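Local atomic coordinates of hypothetical protein (Parabacteroides merdae, PDB entry 4OO3), a protein that is a putative oxidoreductase that probably binds a nicotinamide cofactor in its Rossmann-fold domain. Residues V27-Y32 and N60-N65; L145-T150 and A425-T430; E151-T156 and F399-E404; A354-L359 and L375-D380. All coordinates share one frame; numbering follows the deposited sequence.

Contact 1: residues V27-Y32 and N60-N65; sequences VQKVSY and NTRAEN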
loop_
_atom_site.group_PDB
_atom_site.type_symbol
_atom_site.label_atom_id
_atom_site.label_comp_id
_atom_site.label_asym_id
_atom_site.label_seq_id
_atom_site.Cartn_x
_atom_site.Cartn_y
_atom_site.Cartn_z
ATOM N N VAL A 27 -0.741 -12.313 6.549
ATOM C CA VAL A 27 0.644 -12.761 6.696
ATOM C C VAL A 27 0.719 -14.268 6.931
ATOM O O VAL A 27 1.657 -14.925 6.481
ATOM C CB VAL A 27 1.347 -12.029 7.867
ATOM C CG1 VAL A 27 2.691 -12.667 8.194
ATOM C CG2 VAL A 27 1.533 -10.551 7.536
ATOM N N GLN A 28 -0.275 -14.799 7.638
ATOM C CA GLN A 28 -0.323 -16.208 8.014
ATOM C C GLN A 28 -1.229 -17.049 7.110
ATOM O O GLN A 28 -1.520 -18.205 7.426
ATOM C CB GLN A 28 -0.800 -16.322 9.461
ATOM C CG GLN A 28 0.139 -15.696 10.470
ATOM C CD GLN A 28 -0.373 -15.852 11.884
ATOM O OE1 GLN A 28 -0.682 -16.965 12.330
ATOM N NE2 GLN A 28 -0.488 -14.740 12.594
ATOM N N LYS A 29 -1.666 -16.474 5.993
ATOM C CA LYS A 29 -2.496 -17.181 5.009
ATOM C C LYS A 29 -1.831 -18.464 4.507
ATOM O O LYS A 29 -2.522 -19.433 4.180
ATOM C CB LYS A 29 -2.798 -16.250 3.825
ATOM C CG LYS A 29 -3.667 -16.827 2.710
ATOM C CD LYS A 29 -5.147 -16.734 3.038
ATOM C CE LYS A 29 -6.010 -17.034 1.824
ATOM N NZ LYS A 29 -7.367 -16.434 1.950
ATOM N N VAL A 30 -0.501 -18.470 4.430
ATOM C CA VAL A 30 0.225 -19.670 4.002
ATOM C C VAL A 30 1.340 -20.021 4.974
ATOM O O VAL A 30 1.843 -19.160 5.700
ATOM C CB VAL A 30 0.793 -19.540 2.564
ATOM C CG1 VAL A 30 -0.254 -18.964 1.615
ATOM C CG2 VAL A 30 2.035 -18.678 2.538
ATOM N N SER A 31 1.733 -21.289 4.952
ATOM C CA SER A 31 2.672 -21.841 5.920
ATOM C C SER A 31 4.118 -21.800 5.418
ATOM O O SER A 31 4.640 -22.794 4.918
ATOM C CB SER A 31 2.282 -23.286 6.241
ATOM O OG SER A 31 0.901 -23.383 6.526
ATOM N N TYR A 32 4.773 -20.657 5.574
ATOM C CA TYR A 32 6.190 -20.533 5.206
ATOM C C TYR A 32 7.032 -21.381 6.173
ATOM O O TYR A 32 6.881 -21.256 7.389
ATOM C CB TYR A 32 6.635 -19.064 5.232
ATOM C CG TYR A 32 5.719 -18.137 4.462
ATOM C CD1 TYR A 32 5.822 -18.017 3.077
ATOM C CD2 TYR A 32 4.738 -17.393 5.114
ATOM C CE1 TYR A 32 4.982 -17.175 2.361
ATOM C CE2 TYR A 32 3.892 -16.549 4.410
ATOM C CZ TYR A 32 4.021 -16.440 3.032
ATOM O OH TYR A 32 3.176 -15.618 2.321
ATOM N N ASN A 60 -6.724 -22.453 9.399
ATOM C CA ASN A 60 -6.420 -23.767 9.987
ATOM C C ASN A 60 -7.441 -24.854 9.640
ATOM O O ASN A 60 -7.131 -26.034 9.734
ATOM C CB ASN A 60 -6.334 -23.685 11.522
ATOM C CG ASN A 60 -5.070 -23.011 12.026
ATOM O OD1 ASN A 60 -4.171 -22.646 11.265
ATOM N ND2 ASN A 60 -5.000 -22.843 13.342
ATOM N N THR A 61 -8.656 -24.459 9.274
ATOM C CA THR A 61 -9.752 -25.411 9.045
ATOM C C THR A 61 -10.187 -25.491 7.582
ATOM O O THR A 61 -11.171 -26.155 7.270
ATOM C CB THR A 61 -10.990 -25.023 9.882
ATOM O OG1 THR A 61 -11.319 -23.650 9.634
ATOM C CG2 THR A 61 -10.708 -25.206 11.358
ATOM N N ARG A 62 -9.468 -24.818 6.686
ATOM C CA ARG A 62 -9.858 -24.786 5.277
ATOM C C ARG A 62 -9.510 -26.102 4.593
ATOM O O ARG A 62 -8.630 -26.830 5.045
ATOM C CB ARG A 62 -9.188 -23.618 4.547
ATOM C CG ARG A 62 -7.755 -23.885 4.122
ATOM C CD ARG A 62 -7.077 -22.632 3.595
ATOM N NE ARG A 62 -5.633 -22.852 3.482
ATOM C CZ ARG A 62 -4.697 -21.919 3.637
ATOM N NH1 ARG A 62 -5.023 -20.661 3.908
ATOM N NH2 ARG A 62 -3.418 -22.253 3.520
ATOM N N ALA A 63 -10.180 -26.368 3.476
ATOM C CA ALA A 63 -10.099 -27.655 2.793
ATOM C C ALA A 63 -8.762 -27.904 2.091
ATOM O O ALA A 63 -8.227 -29.009 2.176
ATOM C CB ALA A 63 -11.250 -27.791 1.804
ATOM N N GLU A 64 -8.235 -26.892 1.396
ATOM C CA GLU A 64 -6.966 -27.019 0.661
ATOM C C GLU A 64 -5.807 -26.479 1.481
ATOM O O GLU A 64 -5.826 -25.318 1.883
ATOM C CB GLU A 64 -7.011 -26.269 -0.678
ATOM C CG GLU A 64 -7.783 -26.972 -1.788
ATOM C CD GLU A 64 -7.012 -28.099 -2.473
ATOM O OE1 GLU A 64 -5.765 -28.038 -2.568
ATOM O OE2 GLU A 64 -7.667 -29.050 -2.944
ATOM N N ASN A 65 -4.803 -27.323 1.714
ATOM C CA ASN A 65 -3.579 -26.930 2.414
ATOM C C ASN A 65 -3.854 -26.091 3.650
ATOM O O ASN A 65 -3.405 -24.947 3.743
ATOM C CB ASN A 65 -2.655 -26.164 1.471
ATOM C CG ASN A 65 -2.323 -26.951 0.225
ATOM O OD1 ASN A 65 -1.976 -28.126 0.296
ATOM N ND2 ASN A 65 -2.428 -26.307 -0.927
HETATM O O HOH W 1 -7.886 -19.446 3.394
HETATM O O HOH W 2 -0.410 -25.065 4.874
#

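Contact 2: residues L145-T150 and A425-T430; sequences LYDIMT and AKYYTT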
loop_
_atom_site.group_PDB
_atom_site.type_symbol
_atom_site.label_atom_id
_atom_site.label_comp_id
_atom_site.label_asym_id
_atom_site.label_seq_id
_atom_site.Cartn_x
_atom_site.Cartn_y
_atom_site.Cartn_z
ATOM N N LEU A 145 13.034 -2.936 9.673
ATOM C CA LEU A 145 11.689 -2.373 9.683
ATOM C C LEU A 145 11.245 -2.314 8.227
ATOM O O LEU A 145 11.956 -1.770 7.390
ATOM C CB LEU A 145 11.698 -0.961 10.303
ATOM C CG LEU A 145 10.407 -0.133 10.219
ATOM C CD1 LEU A 145 9.218 -0.872 10.825
ATOM C CD2 LEU A 145 10.598 1.203 10.911
ATOM N N TYR A 146 10.078 -2.873 7.923
ATOM C CA TYR A 146 9.594 -2.933 6.541
ATOM C C TYR A 146 8.093 -2.728 6.489
ATOM O O TYR A 146 7.381 -3.156 7.398
ATOM C CB TYR A 146 9.943 -4.287 5.932
ATOM C CG TYR A 146 10.010 -4.315 4.424
ATOM C CD1 TYR A 146 10.753 -3.376 3.727
ATOM C CD2 TYR A 146 9.373 -5.312 3.693
ATOM C CE1 TYR A 146 10.837 -3.406 2.347
ATOM C CE2 TYR A 146 9.452 -5.345 2.308
ATOM C CZ TYR A 146 10.185 -4.386 1.648
ATOM O OH TYR A 146 10.285 -4.398 0.284
ATOM N N ASP A 147 7.613 -2.063 5.440
ATOM C CA ASP A 147 6.176 -2.004 5.196
ATOM C C ASP A 147 5.760 -2.819 3.968
ATOM O O ASP A 147 6.582 -3.446 3.317
ATOM C CB ASP A 147 5.634 -0.556 5.189
ATOM C CG ASP A 147 6.188 0.306 4.063
ATOM O OD1 ASP A 147 6.893 -0.193 3.155
ATOM O OD2 ASP A 147 5.881 1.518 4.095
ATOM N N ILE A 148 4.465 -2.823 3.684
ATOM C CA ILE A 148 3.885 -3.745 2.731
ATOM C C ILE A 148 3.330 -3.000 1.512
ATOM O O ILE A 148 2.172 -2.572 1.507
ATOM C CB ILE A 148 2.790 -4.581 3.426
ATOM C CG1 ILE A 148 3.399 -5.305 4.636
ATOM C CG2 ILE A 148 2.176 -5.576 2.445
ATOM C CD1 ILE A 148 2.391 -5.917 5.586
HETATM N N MSE A 149 4.180 -2.849 0.493
HETATM C CA MSE A 149 3.819 -2.209 -0.771
HETATM C C MSE A 149 3.427 -3.275 -1.776
HETATM O O MSE A 149 4.238 -3.728 -2.578
HETATM C CB MSE A 149 4.998 -1.385 -1.302
HETATM C CG MSE A 149 5.431 -0.282 -0.344
HETATM SE SE MSE A 149 4.050 1.116 -0.265
HETATM C CE MSE A 149 3.283 0.730 1.493
ATOM N N THR A 150 2.161 -3.667 -1.746
ATOM C CA THR A 150 1.656 -4.742 -2.602
ATOM C C THR A 150 1.619 -4.413 -4.107
ATOM O O THR A 150 1.810 -5.297 -4.940
ATOM C CB THR A 150 0.243 -5.150 -2.152
ATOM O OG1 THR A 150 -0.568 -3.978 -2.003
ATOM C CG2 THR A 150 0.297 -5.885 -0.822
ATOM N N ALA A 425 11.293 8.920 2.221
ATOM C CA ALA A 425 10.890 9.942 1.245
ATOM C C ALA A 425 9.393 9.884 0.987
ATOM O O ALA A 425 8.734 10.917 0.857
ATOM C CB ALA A 425 11.660 9.789 -0.060
ATOM N N LYS A 426 8.870 8.664 0.946
ATOM C CA LYS A 426 7.463 8.415 0.717
ATOM C C LYS A 426 6.632 9.038 1.826
ATOM O O LYS A 426 5.700 9.801 1.556
ATOM C CB LYS A 426 7.230 6.906 0.691
ATOM C CG LYS A 426 5.831 6.460 0.328
ATOM C CD LYS A 426 5.416 5.211 1.095
ATOM C CE LYS A 426 6.422 4.086 0.988
ATOM N NZ LYS A 426 6.086 2.908 1.814
ATOM N N TYR A 427 6.968 8.693 3.067
ATOM C CA TYR A 427 6.238 9.184 4.234
ATOM C C TYR A 427 6.459 10.676 4.479
ATOM O O TYR A 427 5.563 11.359 4.987
ATOM C CB TYR A 427 6.576 8.362 5.489
ATOM C CG TYR A 427 5.956 6.994 5.459
ATOM C CD1 TYR A 427 4.578 6.847 5.505
ATOM C CD2 TYR A 427 6.739 5.845 5.365
ATOM C CE1 TYR A 427 3.993 5.599 5.450
ATOM C CE2 TYR A 427 6.164 4.593 5.315
ATOM C CZ TYR A 427 4.788 4.480 5.356
ATOM O OH TYR A 427 4.195 3.247 5.319
ATOM N N TYR A 428 7.632 11.190 4.114
ATOM C CA TYR A 428 7.846 12.637 4.135
ATOM C C TYR A 428 6.839 13.313 3.209
ATOM O O TYR A 428 6.214 14.310 3.580
ATOM C CB TYR A 428 9.266 13.011 3.701
ATOM C CG TYR A 428 9.461 14.510 3.576
ATOM C CD1 TYR A 428 9.677 15.298 4.698
ATOM C CD2 TYR A 428 9.402 15.136 2.341
ATOM C CE1 TYR A 428 9.847 16.669 4.595
ATOM C CE2 TYR A 428 9.570 16.511 2.223
ATOM C CZ TYR A 428 9.790 17.271 3.354
ATOM O OH TYR A 428 9.949 18.635 3.238
ATOM N N THR A 429 6.682 12.761 2.007
ATOM C CA THR A 429 5.741 13.303 1.029
ATOM C C THR A 429 4.311 13.335 1.584
ATOM O O THR A 429 3.658 14.381 1.552
ATOM C CB THR A 429 5.790 12.522 -0.307
ATOM O OG1 THR A 429 7.153 12.406 -0.754
ATOM C CG2 THR A 429 4.984 13.234 -1.380
ATOM N N THR A 430 3.834 12.215 2.124
ATOM C CA THR A 430 2.440 12.143 2.577
ATOM C C THR A 430 2.145 13.008 3.798
ATOM O O THR A 430 1.145 13.730 3.812
ATOM C CB THR A 430 1.994 10.712 2.886
ATOM O OG1 THR A 430 2.861 10.132 3.864
ATOM C CG2 THR A 430 2.002 9.860 1.613
#

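Contact 3: residues E151-T156 and F399-E404; sequences ERNEIT and FGQVTE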
loop_
_atom_site.group_PDB
_atom_site.type_symbol
_atom_site.label_atom_id
_atom_site.label_comp_id
_atom_site.label_asym_id
_atom_site.label_seq_id
_atom_site.Cartn_x
_atom_site.Cartn_y
_atom_site.Cartn_z
ATOM N N GLU A 151 1.400 -3.146 -4.446
ATOM C CA GLU A 151 1.115 -2.753 -5.831
ATOM C C GLU A 151 2.331 -2.831 -6.740
ATOM O O GLU A 151 2.196 -2.807 -7.964
ATOM C CB GLU A 151 0.512 -1.346 -5.873
ATOM C CG GLU A 151 -0.734 -1.206 -5.014
ATOM C CD GLU A 151 -1.709 -2.352 -5.233
ATOM O OE1 GLU A 151 -2.188 -2.501 -6.383
ATOM O OE2 GLU A 151 -1.976 -3.109 -4.268
ATOM N N ARG A 152 3.512 -2.934 -6.139
ATOM C CA ARG A 152 4.732 -3.222 -6.875
ATOM C C ARG A 152 4.672 -4.555 -7.611
ATOM O O ARG A 152 5.392 -4.766 -8.586
ATOM C CB ARG A 152 5.901 -3.296 -5.910
ATOM C CG ARG A 152 6.212 -2.000 -5.206
ATOM C CD ARG A 152 7.427 -2.203 -4.335
ATOM N NE ARG A 152 7.775 -1.006 -3.590
ATOM C CZ ARG A 152 8.758 -0.951 -2.705
ATOM N NH1 ARG A 152 9.475 -2.034 -2.439
ATOM N NH2 ARG A 152 9.020 0.185 -2.074
ATOM N N ASN A 153 3.847 -5.468 -7.108
ATOM C CA ASN A 153 3.782 -6.825 -7.626
ATOM C C ASN A 153 2.661 -7.023 -8.630
ATOM O O ASN A 153 2.569 -8.076 -9.249
ATOM C CB ASN A 153 3.621 -7.791 -6.462
ATOM C CG ASN A 153 4.793 -7.728 -5.498
ATOM O OD1 ASN A 153 5.939 -7.609 -5.917
ATOM N ND2 ASN A 153 4.513 -7.809 -4.207
ATOM N N GLU A 154 1.820 -6.003 -8.788
ATOM C CA GLU A 154 0.711 -6.050 -9.721
ATOM C C GLU A 154 1.237 -5.876 -11.149
ATOM O O GLU A 154 2.133 -5.069 -11.404
ATOM C CB GLU A 154 -0.323 -4.986 -9.351
ATOM C CG GLU A 154 -1.568 -4.983 -10.217
ATOM C CD GLU A 154 -1.341 -4.279 -11.539
ATOM O OE1 GLU A 154 -0.691 -3.206 -11.531
ATOM O OE2 GLU A 154 -1.793 -4.809 -12.585
ATOM N N ILE A 155 0.667 -6.644 -12.072
ATOM C CA ILE A 155 1.248 -6.832 -13.407
ATOM C C ILE A 155 1.346 -5.562 -14.268
ATOM O O ILE A 155 2.384 -5.331 -14.882
ATOM C CB ILE A 155 0.542 -7.989 -14.178
ATOM C CG1 ILE A 155 1.225 -8.265 -15.524
ATOM C CG2 ILE A 155 -0.937 -7.694 -14.387
ATOM C CD1 ILE A 155 2.688 -8.639 -15.419
ATOM N N THR A 156 0.288 -4.744 -14.324
ATOM C CA THR A 156 0.338 -3.512 -15.129
ATOM C C THR A 156 1.397 -2.558 -14.601
ATOM O O THR A 156 2.099 -1.912 -15.377
ATOM C CB THR A 156 -1.013 -2.769 -15.223
ATOM O OG1 THR A 156 -1.453 -2.358 -13.918
ATOM C CG2 THR A 156 -2.074 -3.646 -15.886
ATOM N N PHE A 399 0.357 -9.726 -1.769
ATOM C CA PHE A 399 0.714 -9.578 -0.359
ATOM C C PHE A 399 1.699 -10.668 0.068
ATOM O O PHE A 399 2.662 -10.398 0.787
ATOM C CB PHE A 399 -0.558 -9.638 0.488
ATOM C CG PHE A 399 -0.372 -9.224 1.919
ATOM C CD1 PHE A 399 0.103 -10.124 2.861
ATOM C CD2 PHE A 399 -0.720 -7.945 2.332
ATOM C CE1 PHE A 399 0.260 -9.748 4.183
ATOM C CE2 PHE A 399 -0.562 -7.565 3.653
ATOM C CZ PHE A 399 -0.075 -8.468 4.579
ATOM N N GLY A 400 1.441 -11.898 -0.374
ATOM C CA GLY A 400 2.325 -13.032 -0.107
ATOM C C GLY A 400 3.727 -12.840 -0.659
ATOM O O GLY A 400 4.698 -13.242 -0.027
ATOM N N GLN A 401 3.833 -12.211 -1.829
ATOM C CA GLN A 401 5.133 -11.948 -2.433
ATOM C C GLN A 401 5.954 -11.002 -1.561
ATOM O O GLN A 401 7.158 -11.194 -1.403
ATOM C CB GLN A 401 4.982 -11.352 -3.834
ATOM C CG GLN A 401 4.540 -12.335 -4.896
ATOM C CD GLN A 401 4.261 -11.652 -6.225
ATOM O OE1 GLN A 401 5.135 -10.977 -6.780
ATOM N NE2 GLN A 401 3.043 -11.819 -6.745
ATOM N N VAL A 402 5.294 -9.993 -0.993
ATOM C CA VAL A 402 5.959 -9.049 -0.099
ATOM C C VAL A 402 6.452 -9.766 1.151
ATOM O O VAL A 402 7.592 -9.569 1.575
ATOM C CB VAL A 402 5.041 -7.871 0.316
ATOM C CG1 VAL A 402 5.779 -6.910 1.243
ATOM C CG2 VAL A 402 4.540 -7.121 -0.911
ATOM N N THR A 403 5.594 -10.594 1.739
ATOM C CA THR A 403 5.952 -11.340 2.950
ATOM C C THR A 403 7.167 -12.237 2.703
ATOM O O THR A 403 8.097 -12.255 3.509
ATOM C CB THR A 403 4.760 -12.174 3.474
ATOM O OG1 THR A 403 3.609 -11.332 3.611
ATOM C CG2 THR A 403 5.073 -12.782 4.814
ATOM N N GLU A 404 7.153 -12.954 1.579
ATOM C CA GLU A 404 8.284 -13.786 1.141
ATOM C C GLU A 404 9.554 -12.976 0.947
ATOM O O GLU A 404 10.634 -13.409 1.355
ATOM C CB GLU A 404 7.970 -14.477 -0.180
ATOM C CG GLU A 404 6.940 -15.584 -0.084
ATOM C CD GLU A 404 6.465 -16.048 -1.449
ATOM O OE1 GLU A 404 7.308 -16.153 -2.370
ATOM O OE2 GLU A 404 5.245 -16.295 -1.602
HETATM O O HOH W 3 4.331 -10.471 -9.627
#

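Contact 4: residues A354-L359 and L375-D380; sequences AYEKDL and LNKVGD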
loop_
_atom_site.group_PDB
_atom_site.type_symbol
_atom_site.label_atom_id
_atom_site.label_comp_id
_atom_site.label_asym_id
_atom_site.label_seq_id
_atom_site.Cartn_x
_atom_site.Cartn_y
_atom_site.Cartn_z
ATOM N N ALA A 354 8.085 4.738 -38.015
ATOM C CA ALA A 354 9.366 4.348 -37.431
ATOM C C ALA A 354 9.237 3.991 -35.944
ATOM O O ALA A 354 9.961 3.128 -35.435
ATOM C CB ALA A 354 10.383 5.466 -37.619
ATOM N N TYR A 355 8.325 4.663 -35.248
ATOM C CA TYR A 355 8.069 4.360 -33.844
ATOM C C TYR A 355 7.523 2.934 -33.694
ATOM O O TYR A 355 7.933 2.205 -32.800
ATOM C CB TYR A 355 7.107 5.384 -33.221
ATOM C CG TYR A 355 6.845 5.130 -31.753
ATOM C CD1 TYR A 355 7.866 5.266 -30.818
ATOM C CD2 TYR A 355 5.592 4.733 -31.303
ATOM C CE1 TYR A 355 7.647 5.020 -29.479
ATOM C CE2 TYR A 355 5.361 4.484 -29.964
ATOM C CZ TYR A 355 6.393 4.626 -29.055
ATOM O OH TYR A 355 6.179 4.378 -27.724
ATOM N N GLU A 356 6.621 2.538 -34.587
ATOM C CA GLU A 356 6.006 1.210 -34.522
ATOM C C GLU A 356 7.023 0.073 -34.692
ATOM O O GLU A 356 6.833 -1.021 -34.147
ATOM C CB GLU A 356 4.890 1.089 -35.565
ATOM C CG GLU A 356 4.090 -0.203 -35.459
ATOM C CD GLU A 356 2.708 -0.112 -36.080
ATOM O OE1 GLU A 356 2.285 0.996 -36.478
ATOM O OE2 GLU A 356 2.034 -1.159 -36.162
ATOM N N LYS A 357 8.095 0.338 -35.437
ATOM C CA LYS A 357 9.166 -0.642 -35.630
ATOM C C LYS A 357 10.071 -0.749 -34.399
ATOM O O LYS A 357 10.518 -1.842 -34.047
ATOM C CB LYS A 357 9.996 -0.304 -36.871
ATOM C CG LYS A 357 9.175 -0.243 -38.151
ATOM C CD LYS A 357 9.992 -0.592 -39.387
ATOM C CE LYS A 357 11.207 0.310 -39.550
ATOM N NZ LYS A 357 11.935 0.041 -40.822
ATOM N N ASP A 358 10.344 0.384 -33.753
ATOM C CA ASP A 358 11.075 0.391 -32.477
ATOM C C ASP A 358 10.250 -0.336 -31.423
ATOM O O ASP A 358 10.785 -1.073 -30.593
ATOM C CB ASP A 358 11.350 1.826 -32.003
ATOM C CG ASP A 358 12.296 2.582 -32.923
ATOM O OD1 ASP A 358 13.342 2.021 -33.314
ATOM O OD2 ASP A 358 11.992 3.747 -33.252
ATOM N N LEU A 359 8.942 -0.110 -31.478
ATOM C CA LEU A 359 7.989 -0.737 -30.579
ATOM C C LEU A 359 8.090 -2.264 -30.662
ATOM O O LEU A 359 8.342 -2.935 -29.659
ATOM C CB LEU A 359 6.568 -0.268 -30.927
ATOM C CG LEU A 359 5.564 -0.072 -29.792
ATOM C CD1 LEU A 359 6.086 0.900 -28.740
ATOM C CD2 LEU A 359 4.243 0.421 -30.363
ATOM N N LEU A 375 1.383 -6.708 -27.990
ATOM C CA LEU A 375 0.752 -5.409 -28.222
ATOM C C LEU A 375 -0.367 -5.504 -29.248
ATOM O O LEU A 375 -0.272 -6.252 -30.211
ATOM C CB LEU A 375 1.777 -4.387 -28.707
ATOM C CG LEU A 375 2.731 -3.788 -27.680
ATOM C CD1 LEU A 375 3.607 -2.750 -28.364
ATOM C CD2 LEU A 375 1.987 -3.162 -26.512
ATOM N N ASN A 376 -1.421 -4.724 -29.021
ATOM C CA ASN A 376 -2.555 -4.625 -29.927
ATOM C C ASN A 376 -2.757 -3.166 -30.272
ATOM O O ASN A 376 -3.020 -2.359 -29.384
ATOM C CB ASN A 376 -3.836 -5.140 -29.255
ATOM C CG ASN A 376 -4.036 -6.634 -29.421
ATOM O OD1 ASN A 376 -3.996 -7.390 -28.446
ATOM N ND2 ASN A 376 -4.276 -7.066 -30.654
ATOM N N LYS A 377 -2.630 -2.823 -31.549
ATOM C CA LYS A 377 -2.952 -1.479 -32.006
ATOM C C LYS A 377 -4.450 -1.307 -31.792
ATOM O O LYS A 377 -5.227 -2.169 -32.193
ATOM C CB LYS A 377 -2.577 -1.306 -33.480
ATOM C CG LYS A 377 -2.487 0.136 -33.955
ATOM C CD LYS A 377 -2.052 0.189 -35.413
ATOM C CE LYS A 377 -2.241 1.569 -36.031
ATOM N NZ LYS A 377 -1.147 2.515 -35.681
ATOM N N VAL A 378 -4.846 -0.233 -31.116
ATOM C CA VAL A 378 -6.268 0.024 -30.828
ATOM C C VAL A 378 -6.690 1.413 -31.301
ATOM O O VAL A 378 -7.737 1.920 -30.901
ATOM C CB VAL A 378 -6.591 -0.137 -29.321
ATOM C CG1 VAL A 378 -6.473 -1.595 -28.899
ATOM C CG2 VAL A 378 -5.691 0.749 -28.463
ATOM N N GLY A 379 -5.884 1.998 -32.183
ATOM C CA GLY A 379 -6.046 3.384 -32.619
ATOM C C GLY A 379 -4.676 3.877 -33.026
ATOM O O GLY A 379 -3.675 3.421 -32.477
ATOM N N ASP A 380 -4.601 4.787 -33.994
ATOM C CA ASP A 380 -3.288 5.187 -34.506
ATOM C C ASP A 380 -2.510 5.957 -33.430
ATOM O O ASP A 380 -3.003 6.927 -32.857
ATOM C CB ASP A 380 -3.380 5.953 -35.841
ATOM C CG ASP A 380 -4.106 7.276 -35.718
ATOM O OD1 ASP A 380 -5.122 7.338 -34.994
ATOM O OD2 ASP A 380 -3.655 8.250 -36.360
#

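Contact 1: residues V27-Y32 and N60-N65
The loop carrying K29 and V30 faces the turn that carries R62 at some distance, with the V30 and N65 CA atoms 8.3 Å apart, a gap that the long side chain of R62 closes. Residues 27-32 leave helix 22-26 without regular structure, while 60-65 runs out from the end of helix 47-61 and curls back through E64 and N65. R62 spans the opening. Its CG sits between the backbone N and the carbonyl carbon (chi1 81°), and from there the chain runs straight out to NE, presenting the end of the guanidinium to the backbone carbonyl of K29. Both terminal nitrogens donate to that one oxygen: R62 NH1 at 2.8 Å from K29 O, the straighter bond at 153°, and R62 NH2 at 3.0 Å from K29 O, more bent at 139°. The carbonyl oxygen lies almost in the guanidinium plane. Along the neighbouring edge, R62 NE donates to E64 O at 2.9 Å and R62 NH2 to N65 O at 2.7 Å, which fixes the rotation of the guanidinium from within its own turn. The K29 side chain passes R62 with CD 4.0 Å from NH1, and its ammonium goes on to a salt bridge with E396 of helix 395-412. A water accepts from R62 NH1 and, weakly, from K29 NZ; a second joins S31 OG to N65 O. The positive end of R62 is met here by three backbone carbonyls, which probably disperse its charge, a clamp between two surface loops of the Rossmann domain, and E396 probably eases the nearness of the two cationic ends.

Contact 2: residues L145-T150 and A425-T430
D147 and K426 form a salt bridge, with OD2 of D147 2.7 Å from NZ of K426, the two side chains reaching in from opposite directions. The same carboxylate oxygen takes a hydrogen bond from Y427, OH to OD2 of D147 2.7 Å, on the anti lone pair that points away from OD1. OD2 lies near the plane of the tyrosine ring, at its edge, while carboxylate and ring are turned 56° against each other. Y427 OH in turn accepts from the backbone N of M121, fixing the hydroxyl as donor and acceptor. A van der Waals contact is added by selenomethionine M149, whose chain bends at chi2 and chi3 to set SE 3.4 Å from NZ of K426, tip to tip. K426 lies along the Y427 ring, with CD over the centre of one face. Replacing D147 with an alanine would probably leave the buried ammonium of K426 without its counter-charge and the Y427 hydroxyl without this acceptor. All four are buried where strand 145-147, the edge of the parallel Rossmann sheet, and the residues just after it meet helix 419-439. T221 of helix 220-231 touches M149 and K426, and L131 of helix 125-140 packs on Y427.

Contact 3: residues E151-T156 and F399-E404
N153 lies in the connection from Rossmann strand 145-147 to helix 155-164, and there it packs on Q401 and V402 of helix 395-412. The two backbones approach closely, with the CA atoms of N153 and Q401 7.4 Å apart. The N153 and Q401 side chains run antiparallel alongside one another, their amide planes 31° apart, with N153 CG 3.5 Å from Q401 OE1. At the tip of the same amide, N153 ND2 lies 3.4 Å from V402 CG2, a polar nitrogen against a methyl. The N153 CG stands anti to its own carbonyl carbon (chi1 -61°), which carries ND2 over to the helix, where it donates to the carbonyl oxygen of H398, one turn before V402. A water completes the link by donating to N153 O and to Q401 OE1, both at 3.0 Å. An alanine at N153 is likely to strip H398 O of this donor and open a gap beside Q401 and V402. The next residue, E154, occupies the N-cap position of helix 155-164: E154 OE2 accepts from T156 N at 2.7 Å, and E154 OE1 takes the T156 hydroxyl, OG1, at 2.6 Å and also T157 N. The arrangement is an N-cap with a side-chain capping bond, at the start of a helix reached from strand 145-147 by a connection that N153 anchors, through H398 O, to helix 395-412.

Contact 4: residues A354-L359 and L375-D380
L359 and L375 stand closest where helix 352-369 runs beside strand 374-379, their CA atoms 8.9 Å apart, and a second approach brings E356 opposite K377 with CA atoms 9.7 Å apart. The leucines make the apolar part. CD1 of L375 presses on CG of L359 at 3.6 Å and on its CD2 at 3.8 Å, the two side chains crossing at about a right angle. L375 has its CG anti to the carbonyl carbon (chi1 -76°) and reaches the helix with a single methyl. Towards the solvent, E356 and K377 form a long salt bridge, OE1 to NZ 3.8 Å, in which an extended glutamate meets a lysine that bends only at its last torsion. At that separation the attraction is probably modest, and the exposed lysine is likely to keep some freedom. The pair lies beside the leucine contact. W383 of the adjoining strand 382-386 touches both E356 and L359, and V385 backs L375. The helix thereby covers one face of the outermost strand and its neighbour in the mixed sheet, while V169 of helix 167-170 lies against L359, and a classic beta bulge at V378 and G379 follows in strand 374-379.

Contact 2 is the buried one, a charged cluster that ties the last Rossmann strand to a C-terminal helix. Contact 3 is partly buried; its first segment continues that of contact 2, and the two touch, I148 and T150 packing on F399; its chemistry shifts to neutral amides and a water. Helix 395-412 also links contact 3 to contact 1, as Y32 rests on E404 and T403 and V27 on F399. Contact 1 is a surface contact made by arginine to backbone oxygen, without apolar packing. Contact 4 stands apart, its centre about 29 Å from that of contact 3, and pairs leucines with a peripheral, loose salt bridge at the sheet edge of the C-terminal region.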